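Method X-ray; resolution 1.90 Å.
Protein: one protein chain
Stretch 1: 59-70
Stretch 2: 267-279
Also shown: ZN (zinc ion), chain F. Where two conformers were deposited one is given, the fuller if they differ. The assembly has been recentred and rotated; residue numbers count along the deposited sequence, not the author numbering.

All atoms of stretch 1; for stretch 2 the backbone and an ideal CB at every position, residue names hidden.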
# COMPACT_ATOMS: atom_id res chain seq x y z
N GLU A 59 -12.77 -18.27 25.08
CA GLU A 59 -13.53 -17.71 23.97
C GLU A 59 -12.57 -17.26 22.87
O GLU A 59 -11.55 -16.63 23.15
CB GLU A 59 -14.39 -16.54 24.45
CG GLU A 59 -15.37 -16.04 23.42
CD GLU A 59 -16.40 -15.08 23.99
OE1 GLU A 59 -17.61 -15.30 23.76
OE2 GLU A 59 -16.00 -14.12 24.69
N GLN A 60 -12.90 -17.59 21.62
CA GLN A 60 -12.02 -17.25 20.50
C GLN A 60 -12.44 -15.90 19.92
O GLN A 60 -13.01 -15.82 18.83
CB GLN A 60 -12.03 -18.35 19.43
CG GLN A 60 -11.56 -19.71 19.96
CD GLN A 60 -10.10 -19.71 20.40
OE1 GLN A 60 -9.79 -19.90 21.58
NE2 GLN A 60 -9.19 -19.49 19.47
N VAL A 61 -12.14 -14.84 20.67
CA VAL A 61 -12.49 -13.48 20.27
C VAL A 61 -11.34 -12.55 20.63
O VAL A 61 -10.61 -12.80 21.58
CB VAL A 61 -13.80 -13.01 20.95
CG1 VAL A 61 -14.02 -11.52 20.73
CG2 VAL A 61 -14.99 -13.81 20.44
N ALA A 62 -11.16 -11.50 19.84
CA ALA A 62 -10.12 -10.51 20.10
C ALA A 62 -10.58 -9.15 19.63
O ALA A 62 -11.46 -9.05 18.77
CB ALA A 62 -8.82 -10.88 19.39
N THR A 63 -9.95 -8.12 20.19
CA THR A 63 -10.13 -6.75 19.73
C THR A 63 -8.75 -6.21 19.36
O THR A 63 -7.86 -6.12 20.21
CB THR A 63 -10.80 -5.88 20.80
OG1 THR A 63 -12.08 -6.43 21.12
CG2 THR A 63 -10.98 -4.45 20.30
N LEU A 64 -8.59 -5.89 18.08
CA LEU A 64 -7.32 -5.43 17.52
C LEU A 64 -7.45 -3.98 17.06
O LEU A 64 -8.51 -3.38 17.21
CB LEU A 64 -6.90 -6.33 16.35
CG LEU A 64 -6.87 -7.85 16.62
CD1 LEU A 64 -6.49 -8.61 15.35
CD2 LEU A 64 -5.94 -8.22 17.76
N THR A 65 -6.38 -3.42 16.51
CA THR A 65 -6.36 -2.01 16.19
C THR A 65 -6.13 -1.75 14.71
O THR A 65 -5.63 -2.61 13.98
CB THR A 65 -5.28 -1.26 17.01
OG1 THR A 65 -3.98 -1.72 16.65
CG2 THR A 65 -5.50 -1.47 18.49
N ALA A 66 -6.48 -0.54 14.30
CA ALA A 66 -6.35 -0.09 12.91
C ALA A 66 -5.93 1.38 12.96
O ALA A 66 -6.20 2.06 13.96
CB ALA A 66 -7.69 -0.23 12.18
N GLY A 67 -5.30 1.86 11.89
CA GLY A 67 -4.80 3.24 11.85
C GLY A 67 -5.78 4.26 11.29
O GLY A 67 -5.67 5.45 11.60
N THR A 68 -6.73 3.81 10.47
CA THR A 68 -7.75 4.69 9.87
C THR A 68 -9.06 3.92 9.73
O THR A 68 -9.07 2.70 9.85
CB THR A 68 -7.36 5.16 8.44
OG1 THR A 68 -7.53 4.09 7.51
CG2 THR A 68 -5.91 5.70 8.37
N PRO A 69 -10.18 4.64 9.46
CA PRO A 69 -11.40 3.93 9.06
C PRO A 69 -11.21 3.18 7.75
O PRO A 69 -10.29 3.48 6.99
CB PRO A 69 -12.43 5.05 8.89
CG PRO A 69 -11.86 6.22 9.73
CD PRO A 69 -10.39 6.10 9.51
N VAL A 70 -12.07 2.20 7.51
CA VAL A 70 -12.10 1.51 6.23
C VAL A 70 -12.49 2.51 5.16
O VAL A 70 -13.38 3.31 5.38
CB VAL A 70 -13.10 0.35 6.28
CG1 VAL A 70 -13.38 -0.19 4.88
CG2 VAL A 70 -12.57 -0.77 7.21
N UNK A 267 -10.12 -22.31 10.57
CA UNK A 267 -10.41 -21.05 11.23
C UNK A 267 -10.96 -21.27 12.64
O UNK A 267 -12.00 -21.91 12.81
CB UNK A 267 -11.40 -20.24 10.40
N UNK A 268 -10.27 -20.74 13.64
CA UNK A 268 -10.70 -20.88 15.05
C UNK A 268 -11.47 -19.69 15.59
O UNK A 268 -12.29 -19.85 16.46
CB UNK A 268 -9.48 -21.11 15.94
N UNK A 269 -11.17 -18.48 15.11
CA UNK A 269 -11.78 -17.30 15.70
C UNK A 269 -13.26 -17.21 15.35
O UNK A 269 -13.65 -17.38 14.20
CB UNK A 269 -11.05 -16.04 15.24
N UNK A 270 -14.08 -16.93 16.37
CA UNK A 270 -15.51 -16.70 16.19
C UNK A 270 -15.74 -15.29 15.66
O UNK A 270 -16.56 -15.07 14.77
CB UNK A 270 -16.27 -16.91 17.50
N UNK A 271 -15.04 -14.33 16.24
CA UNK A 271 -15.05 -12.97 15.73
C UNK A 271 -13.84 -12.18 16.19
O UNK A 271 -13.21 -12.49 17.21
CB UNK A 271 -16.33 -12.26 16.16
N UNK A 272 -13.53 -11.16 15.39
CA UNK A 272 -12.46 -10.24 15.67
C UNK A 272 -13.04 -8.84 15.53
O UNK A 272 -13.66 -8.53 14.51
CB UNK A 272 -11.26 -10.46 14.74
N UNK A 273 -12.86 -8.03 16.57
CA UNK A 273 -13.27 -6.62 16.58
C UNK A 273 -12.09 -5.73 16.23
O UNK A 273 -10.95 -6.08 16.50
CB UNK A 273 -13.84 -6.23 17.94
N UNK A 274 -12.36 -4.58 15.61
CA UNK A 274 -11.30 -3.62 15.29
C UNK A 274 -11.67 -2.24 15.83
O UNK A 274 -12.83 -1.85 15.79
CB UNK A 274 -11.06 -3.56 13.78
N UNK A 275 -10.66 -1.52 16.34
CA UNK A 275 -10.81 -0.18 16.87
C UNK A 275 -9.72 0.72 16.30
O UNK A 275 -8.54 0.39 16.40
CB UNK A 275 -10.76 -0.19 18.40
N UNK A 276 -10.09 1.86 15.72
CA UNK A 276 -9.10 2.81 15.23
C UNK A 276 -8.42 3.47 16.42
O UNK A 276 -9.08 3.90 17.37
CB UNK A 276 -9.74 3.86 14.32
N UNK A 277 -7.09 3.53 16.38
CA UNK A 277 -6.30 4.20 17.41
C UNK A 277 -5.49 5.34 16.77
O UNK A 277 -4.64 5.10 15.91
CB UNK A 277 -5.38 3.21 18.12
N UNK A 278 -5.80 6.57 17.16
CA UNK A 278 -5.10 7.74 16.66
C UNK A 278 -4.17 8.33 17.72
O UNK A 278 -3.19 9.01 17.39
CB UNK A 278 -6.11 8.79 16.19
N UNK A 279 -4.49 8.08 18.99
CA UNK A 279 -3.71 8.59 20.13
C UNK A 279 -3.12 7.42 20.91
O UNK A 279 -3.85 6.62 21.49
CB UNK A 279 -4.58 9.46 21.04
ZN ZN F . 0.13 10.97 22.91

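Two strands run parallel here, 61-66 beside 271-276, so backbone pairing fixes the register and leaves side chains to be chosen face by face. Position 267 has nothing of stretch 1 within reach of its ideal CB; this contact sets no preference, and the residue is Val-267.

At 268 the CB points sideways, beside the end of the Gln-60 side chain, at the border of the contact. Something small, polar or not, would fit; Ser-268 is found, and its carbonyl O lies 3.3 Å from Gln-60 CB.

Position 269 also starts sideways, its ideal CB 4.1 Å from Gln-60 O. A long flexible apolar side chain could reach back toward the start of the strand; a shorter one would touch less of it. Met-269 does so with three m torsions, bringing its CE to 3.8 Å from Ala-62 CB.

At 270 the CB points toward stretch 1, and the backbone N donates to Gln-60 O (2.9 Å). With the N of Gln-60 close by, an acceptor suits, though a small polar residue could serve. Asp-270 takes the place, and one water links the two stretches: it accepts from Gln-60 N (2.8 Å) and donates to Asp-270 OD2 (2.6 Å).

Position 271 begins the strand on the face of Val-61, Thr-63 and Thr-65. Its ideal CB is 4.7 Å from Val-61 CG2, so a beta-branched residue or one with a long aliphatic stem would pack. Lys-271 uses its stem, CG lying 3.7 Å from Val-61 CG2, while its backbone O receives a weak bond from Ala-62 N (3.5 Å).

Position 272 turns to the other face, with Ala-62 and Leu-64, where a branched apolar residue is the natural choice. Ile-272 sets CG2 3.7 Å from Leu-64 CD1.

At 273 the ideal CB stands 3.6 Å from Thr-63 OG1, inviting a compact polar residue, though threonine or valine would also be plausible. Asn-273 is deposited. Its backbone makes two nearly straight bonds, N to Ala-62 O and Leu-64 N to its O, both 2.8 Å.

At 274, small Ala-66 (CB 5.0 Å from the ideal CB) leaves space beside Leu-64, and a large apolar or aromatic group suits. Phe-274 places CE1 4.2 Å from Leu-64 CB, with Thr-65 O at its ring edge.

Position 275 shares the threonine face, and many residues of moderate size would do. Gln-275 leads its end away, donating from NE2 to the backbone O of 276 (2.9 Å); its backbone N donates to Leu-64 O (3.0 Å).

At 276, Ala-66 and the turn through Thr-68 offer a shallow site for a beta-branched apolar residue. Val-276 puts CG2 3.5 Å from Thr-68 O.

At 277 the N donates to Ala-66 O (3.0 Å), ending the ladder. The CB lies sideways near Thr-65, suiting a small aliphatic: Val-277, CG2 3.7 Å from Thr-65 CG2.

At 278 stretch 1 sets no preference, and a polar or charged residue would do: Lys-278. At 279 ZN lies near the CB, so a metal ligand such as an acid or histidine fits: Glu-279 binds ZN through OE2 (2.0 Å).

Stretch 2 267-279: VSMDKINFQVVKE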
# COMPACT_ATOMS: atom_id res chain seq x y z
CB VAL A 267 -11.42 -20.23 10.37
CG1 VAL A 267 -11.65 -18.84 10.98
CG2 VAL A 267 -10.88 -20.08 8.96
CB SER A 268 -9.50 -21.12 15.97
OG SER A 268 -8.74 -22.23 15.55
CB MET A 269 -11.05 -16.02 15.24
CG MET A 269 -9.60 -15.94 15.68
SD MET A 269 -9.37 -15.83 17.46
CE MET A 269 -9.97 -14.18 17.82
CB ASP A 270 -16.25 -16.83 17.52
CG ASP A 270 -16.20 -18.25 18.09
OD1 ASP A 270 -15.98 -19.23 17.34
OD2 ASP A 270 -16.38 -18.38 19.32
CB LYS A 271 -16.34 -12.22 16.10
CG LYS A 271 -16.71 -12.28 17.55
CD LYS A 271 -17.84 -11.27 17.89
CE LYS A 271 -17.27 -10.03 18.59
NZ LYS A 271 -18.18 -8.84 18.64
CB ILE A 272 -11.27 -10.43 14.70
CG1 ILE A 272 -10.93 -11.91 14.52
CG2 ILE A 272 -10.06 -9.65 15.18
CD1 ILE A 272 -9.84 -12.18 13.50
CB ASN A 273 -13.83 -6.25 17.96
CG ASN A 273 -14.95 -7.16 18.42
OD1 ASN A 273 -14.81 -7.91 19.40
ND2 ASN A 273 -16.05 -7.14 17.69
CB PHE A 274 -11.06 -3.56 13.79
CG PHE A 274 -10.54 -4.86 13.22
CD1 PHE A 274 -9.18 -5.07 13.07
CD2 PHE A 274 -11.42 -5.87 12.88
CE1 PHE A 274 -8.70 -6.28 12.57
CE2 PHE A 274 -10.95 -7.08 12.37
CZ PHE A 274 -9.57 -7.28 12.23
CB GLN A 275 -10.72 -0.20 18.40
CG GLN A 275 -10.54 1.17 19.04
CD GLN A 275 -11.79 2.00 18.99
OE1 GLN A 275 -12.81 1.61 19.55
NE2 GLN A 275 -11.73 3.14 18.31
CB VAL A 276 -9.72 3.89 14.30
CG1 VAL A 276 -8.66 4.90 13.88
CG2 VAL A 276 -10.34 3.24 13.06
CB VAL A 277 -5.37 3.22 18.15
CG1 VAL A 277 -4.46 3.96 19.17
CG2 VAL A 277 -6.21 2.18 18.87
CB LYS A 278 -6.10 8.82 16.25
CG LYS A 278 -7.18 8.39 15.23
CD LYS A 278 -6.96 9.00 13.84
CE LYS A 278 -8.23 9.63 13.28
NZ LYS A 278 -8.29 11.09 13.50
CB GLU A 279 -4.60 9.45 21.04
CG GLU A 279 -3.94 9.83 22.39
CD GLU A 279 -2.58 10.46 22.23
OE1 GLU A 279 -2.44 11.38 21.41
OE2 GLU A 279 -1.63 10.03 22.94
O HOH W 1 -15.04 -19.31 21.30
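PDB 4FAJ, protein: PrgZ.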